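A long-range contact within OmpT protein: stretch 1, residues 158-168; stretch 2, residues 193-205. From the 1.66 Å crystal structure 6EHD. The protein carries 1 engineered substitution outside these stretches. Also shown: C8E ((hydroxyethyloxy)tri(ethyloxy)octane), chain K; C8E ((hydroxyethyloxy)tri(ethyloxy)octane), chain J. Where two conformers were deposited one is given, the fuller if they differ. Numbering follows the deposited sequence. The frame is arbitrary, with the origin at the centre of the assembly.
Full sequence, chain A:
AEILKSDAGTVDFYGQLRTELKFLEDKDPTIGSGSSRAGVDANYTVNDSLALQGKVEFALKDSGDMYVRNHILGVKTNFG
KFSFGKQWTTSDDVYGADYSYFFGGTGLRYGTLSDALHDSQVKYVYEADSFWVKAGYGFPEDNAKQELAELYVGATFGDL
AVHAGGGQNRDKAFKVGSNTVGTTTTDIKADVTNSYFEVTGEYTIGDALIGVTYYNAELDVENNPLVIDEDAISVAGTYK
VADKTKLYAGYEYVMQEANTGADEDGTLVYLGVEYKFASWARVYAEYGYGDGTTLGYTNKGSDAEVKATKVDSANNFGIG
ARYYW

Stretch 1 (158-168) GDLAVHAGGGQ
Stretch 2, residues 193-205: TNSYFEVTGEYTI

Residues 160-168 and 193-205 of OmpT are neighbouring antiparallel strands, their directions 173° apart and their axes 4.7 Å apart at closest. Leu 160 pairs with Tyr 203, and the register runs without a break to Gln 168 with Ser 195. Side chains alternate between two faces. One carries His 163, Tyr 196, Glu 198 and Thr 200; the other carries Val 162, Val 199 and Phe 197 and meets detergent.

Gly 158 makes no contact. Asp 159 (phi -83°, psi 2°) has chi1 m, and its CA-to-CB bond points toward stretch 2. Its O accepts from Thr 204 N at 3.0 Å. A water bridges Asp 159 OD2 (2.5 Å) and Tyr 203 OH (2.7 Å).

Leu 160 begins the strand at phi -111°, psi 121°, with chi1 t and chi2 p. Its CB lies 4.3 Å from Tyr 203 CD1, at the ring edge; Tyr 203 has chi1 t.

Ala 161 and Glu 202 form a hydrogen-bonded pair. Ala 161 N to Glu 202 O is 2.9 Å, and Glu 202 N to Ala 161 O is 2.8 Å. Glu 202 is m, t.

Val 162 (chi1 p) faces Gly 201, CA to CA 4.6 Å. A CB on Gly 201 would be crowded by chain J detergent.

His 163 (phi -152°, psi 158°; chi1 p, chi2 81°) pairs with Thr 200. His 163 N to Thr 200 O is 3.0 Å; Thr 200 N to His 163 O is 2.9 Å. Thr 200 (chi1 m) sets its CB over one face of the imidazole, 3.5 Å from the ring centroid of His 163. At the ring edge, His 163 ND1 donates to Glu 198 OE2 at 2.7 Å. Glu 198 is p, p. Its OE1 accepts from Thr 200 OG1 at 2.8 Å, so the carboxylate links both residues.

Ala 164 CB meets Val 199 CG2 at 4.2 Å; Val 199 is t.

Three glycines follow, all extended with phi 159° to 171°. Gly 165 N to Glu 198 O is 3.1 Å, and Glu 198 N to Gly 165 O is 2.8 Å. Gly 166 faces Phe 197 (chi1 t), CA to CA 4.3 Å. A CB on Gly 166 would clash with Tyr 196 O. Gly 167 N to Tyr 196 O is 3.0 Å, and Tyr 196 N to Gly 167 O is 2.9 Å. Tyr 196 (chi1 p) has Gly 167 O over one ring face.

Gln 168 (t, t, chi3 -93°) ends the stretch. Gln 168 OE1 is 3.0 Å from Ser 195 OG.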

# COMPACT_ATOMS: atom_id res chain seq x y z
N GLY A 158 5.42 -14.09 21.04
CA GLY A 158 4.86 -13.29 22.13
C GLY A 158 4.35 -11.92 21.67
O GLY A 158 3.52 -11.82 20.78
N ASP A 159 4.88 -10.87 22.26
CA ASP A 159 4.49 -9.52 21.88
C ASP A 159 5.23 -8.95 20.62
O ASP A 159 4.97 -7.80 20.27
CB ASP A 159 4.78 -8.56 23.04
CG ASP A 159 3.96 -8.89 24.28
OD1 ASP A 159 2.78 -9.27 24.12
OD2 ASP A 159 4.55 -8.77 25.36
N LEU A 160 6.11 -9.72 19.98
CA LEU A 160 6.88 -9.24 18.81
C LEU A 160 6.41 -9.95 17.53
O LEU A 160 6.48 -11.19 17.47
CB LEU A 160 8.38 -9.49 19.03
CG LEU A 160 9.28 -9.04 17.87
CD1 LEU A 160 9.21 -7.54 17.62
CD2 LEU A 160 10.76 -9.42 18.07
N ALA A 161 5.93 -9.18 16.51
CA ALA A 161 5.56 -9.71 15.20
C ALA A 161 6.63 -9.23 14.16
O ALA A 161 7.01 -8.04 14.17
CB ALA A 161 4.16 -9.26 14.76
N VAL A 162 7.14 -10.17 13.33
CA VAL A 162 8.20 -9.89 12.39
C VAL A 162 7.89 -10.36 11.00
O VAL A 162 7.12 -11.34 10.84
CB VAL A 162 9.54 -10.49 12.86
CG1 VAL A 162 9.56 -12.08 12.90
CG2 VAL A 162 10.61 -9.92 12.00
N HIS A 163 8.41 -9.67 9.97
CA HIS A 163 8.29 -10.19 8.60
C HIS A 163 9.44 -9.70 7.76
O HIS A 163 10.15 -8.72 8.15
CB HIS A 163 6.93 -9.86 7.93
CG HIS A 163 6.55 -8.40 7.84
ND1 HIS A 163 7.04 -7.57 6.86
CD2 HIS A 163 5.54 -7.72 8.43
CE1 HIS A 163 6.38 -6.42 6.88
NE2 HIS A 163 5.48 -6.47 7.87
N ALA A 164 9.68 -10.42 6.69
CA ALA A 164 10.70 -10.06 5.68
C ALA A 164 10.37 -10.56 4.32
O ALA A 164 9.63 -11.54 4.17
CB ALA A 164 12.03 -10.72 6.15
N GLY A 165 10.88 -9.90 3.27
CA GLY A 165 10.56 -10.32 1.92
C GLY A 165 10.77 -9.22 0.91
O GLY A 165 11.31 -8.11 1.20
N GLY A 166 10.26 -9.49 -0.28
CA GLY A 166 10.38 -8.56 -1.36
C GLY A 166 10.13 -9.19 -2.70
O GLY A 166 9.32 -10.11 -2.84
N GLY A 167 10.74 -8.59 -3.71
CA GLY A 167 10.43 -8.97 -5.09
C GLY A 167 11.02 -8.10 -6.18
O GLY A 167 11.95 -7.30 -5.96
N GLN A 168 10.50 -8.34 -7.39
CA GLN A 168 10.88 -7.63 -8.59
C GLN A 168 9.73 -7.29 -9.49
O GLN A 168 8.85 -8.13 -9.71
CB GLN A 168 11.98 -8.49 -9.37
CG GLN A 168 12.64 -7.62 -10.43
CD GLN A 168 13.82 -8.37 -11.07
OE1 GLN A 168 15.03 -8.24 -10.65
NE2 GLN A 168 13.48 -9.23 -11.96
N THR A 193 13.19 -1.66 -14.13
CA THR A 193 13.00 -2.75 -13.15
C THR A 193 13.18 -2.17 -11.73
O THR A 193 14.16 -1.41 -11.48
CB THR A 193 14.03 -3.89 -13.39
OG1 THR A 193 13.83 -4.44 -14.71
CG2 THR A 193 13.80 -5.07 -12.47
N ASN A 194 12.26 -2.50 -10.81
CA ASN A 194 12.37 -2.13 -9.37
C ASN A 194 12.52 -3.42 -8.63
O ASN A 194 11.63 -4.25 -8.76
CB ASN A 194 11.09 -1.40 -8.97
CG ASN A 194 11.13 -0.84 -7.54
OD1 ASN A 194 12.21 -0.57 -7.02
ND2 ASN A 194 9.92 -0.63 -6.91
N SER A 195 13.68 -3.65 -7.97
CA SER A 195 13.97 -4.78 -7.15
C SER A 195 14.04 -4.33 -5.66
O SER A 195 14.74 -3.42 -5.32
CB SER A 195 15.33 -5.41 -7.56
OG SER A 195 15.24 -5.73 -8.95
N TYR A 196 13.33 -5.02 -4.76
CA TYR A 196 13.20 -4.52 -3.38
C TYR A 196 13.19 -5.64 -2.32
O TYR A 196 12.87 -6.80 -2.58
CB TYR A 196 11.94 -3.53 -3.30
CG TYR A 196 10.68 -4.15 -4.00
CD1 TYR A 196 10.48 -3.92 -5.37
CD2 TYR A 196 9.81 -5.00 -3.32
CE1 TYR A 196 9.42 -4.50 -6.07
CE2 TYR A 196 8.70 -5.56 -4.02
CZ TYR A 196 8.54 -5.33 -5.41
OH TYR A 196 7.48 -5.90 -6.13
N PHE A 197 13.59 -5.27 -1.11
CA PHE A 197 13.67 -6.14 0.06
C PHE A 197 13.47 -5.36 1.33
O PHE A 197 13.95 -4.19 1.47
CB PHE A 197 15.09 -6.86 0.04
CG PHE A 197 15.31 -7.76 1.21
CD1 PHE A 197 14.62 -8.94 1.31
CD2 PHE A 197 16.21 -7.44 2.21
CE1 PHE A 197 14.77 -9.77 2.42
CE2 PHE A 197 16.33 -8.24 3.32
CZ PHE A 197 15.64 -9.43 3.41
N GLU A 198 12.80 -6.00 2.36
CA GLU A 198 12.50 -5.32 3.58
C GLU A 198 12.50 -6.27 4.77
O GLU A 198 12.27 -7.49 4.62
CB GLU A 198 11.07 -4.67 3.49
CG GLU A 198 9.90 -5.61 3.43
CD GLU A 198 9.35 -6.17 4.77
OE1 GLU A 198 9.48 -5.52 5.81
OE2 GLU A 198 8.75 -7.30 4.78
N VAL A 199 12.74 -5.70 5.93
CA VAL A 199 12.50 -6.35 7.24
C VAL A 199 11.66 -5.43 8.13
O VAL A 199 11.98 -4.20 8.23
CB VAL A 199 13.86 -6.66 7.94
CG1 VAL A 199 13.66 -7.20 9.34
CG2 VAL A 199 14.68 -7.63 7.09
N THR A 200 10.71 -6.00 8.90
CA THR A 200 9.85 -5.22 9.80
C THR A 200 9.72 -5.94 11.14
O THR A 200 9.62 -7.18 11.17
CB THR A 200 8.38 -5.06 9.23
OG1 THR A 200 8.45 -4.26 8.05
CG2 THR A 200 7.45 -4.41 10.23
N GLY A 201 9.73 -5.14 12.21
CA GLY A 201 9.35 -5.59 13.59
C GLY A 201 8.24 -4.73 14.17
O GLY A 201 8.35 -3.52 14.08
N GLU A 202 7.21 -5.33 14.83
CA GLU A 202 6.17 -4.57 15.49
C GLU A 202 5.91 -5.17 16.90
O GLU A 202 5.66 -6.39 17.04
CB GLU A 202 4.87 -4.58 14.67
CG GLU A 202 4.94 -3.88 13.33
CD GLU A 202 3.63 -4.07 12.53
OE1 GLU A 202 2.82 -3.15 12.46
OE2 GLU A 202 3.43 -5.16 12.00
N TYR A 203 6.09 -4.32 17.88
CA TYR A 203 6.05 -4.67 19.29
C TYR A 203 4.83 -4.07 19.97
O TYR A 203 4.63 -2.83 19.94
CB TYR A 203 7.33 -4.14 19.93
CG TYR A 203 7.64 -4.67 21.32
CD1 TYR A 203 7.87 -6.04 21.53
CD2 TYR A 203 7.74 -3.81 22.41
CE1 TYR A 203 8.15 -6.53 22.81
CE2 TYR A 203 8.05 -4.29 23.69
CZ TYR A 203 8.23 -5.65 23.89
OH TYR A 203 8.48 -6.12 25.16
N THR A 204 4.00 -4.94 20.56
CA THR A 204 2.82 -4.54 21.29
C THR A 204 3.19 -4.57 22.82
O THR A 204 3.82 -5.55 23.35
CB THR A 204 1.65 -5.46 20.89
OG1 THR A 204 1.37 -5.30 19.51
CG2 THR A 204 0.40 -5.12 21.68
N ILE A 205 2.98 -3.45 23.49
CA ILE A 205 3.15 -3.42 24.98
C ILE A 205 2.02 -2.57 25.57
O ILE A 205 2.05 -1.32 25.48
CB ILE A 205 4.53 -2.87 25.45
CG1 ILE A 205 5.17 -1.92 24.40
CG2 ILE A 205 5.44 -4.04 25.79
CD1 ILE A 205 6.29 -1.00 24.88
C1 C8E K . 19.26 -11.90 3.75
C2 C8E K . 19.37 -12.06 2.24
C3 C8E K . 19.40 -10.72 1.56
C4 C8E K . 18.73 -10.82 0.22
C5 C8E K . 18.98 -9.57 -0.53
C6 C8E K . 18.26 -9.57 -1.85
C7 C8E K . 18.38 -8.15 -2.36
C8 C8E K . 17.74 -7.87 -3.70
O9 C8E K . 17.89 -6.45 -3.85
C10 C8E K . 16.79 -5.67 -3.43
C11 C8E K . 17.27 -4.36 -2.81
O12 C8E K . 18.16 -3.72 -3.71
C1 C8E J . 19.24 -12.06 6.65
C2 C8E J . 17.77 -11.75 6.63
C3 C8E J . 17.20 -11.93 8.02
C4 C8E J . 16.07 -10.95 8.29
C5 C8E J . 15.07 -11.51 9.28
C6 C8E J . 14.79 -10.62 10.46
C7 C8E J . 15.98 -10.07 11.23
C8 C8E J . 15.57 -9.85 12.71
O9 C8E J . 14.47 -8.97 12.73
C10 C8E J . 14.07 -8.35 13.95
C11 C8E J . 13.12 -7.26 13.49
O12 C8E J . 13.83 -6.01 13.41
C13 C8E J . 13.12 -4.98 12.76
C14 C8E J . 14.10 -4.02 12.13
O15 C8E J . 14.79 -3.15 13.05
C16 C8E J . 15.19 -3.55 14.33
C17 C8E J . 16.36 -2.66 14.75
O18 C8E J . 16.06 -1.90 15.90
C19 C8E J . 16.15 -2.63 17.12
C20 C8E J . 15.66 -1.55 18.06
O21 C8E J . 14.29 -1.17 17.87
O HOH W 1 6.91 -8.24 25.80
O HOH W 2 5.11 -7.20 11.77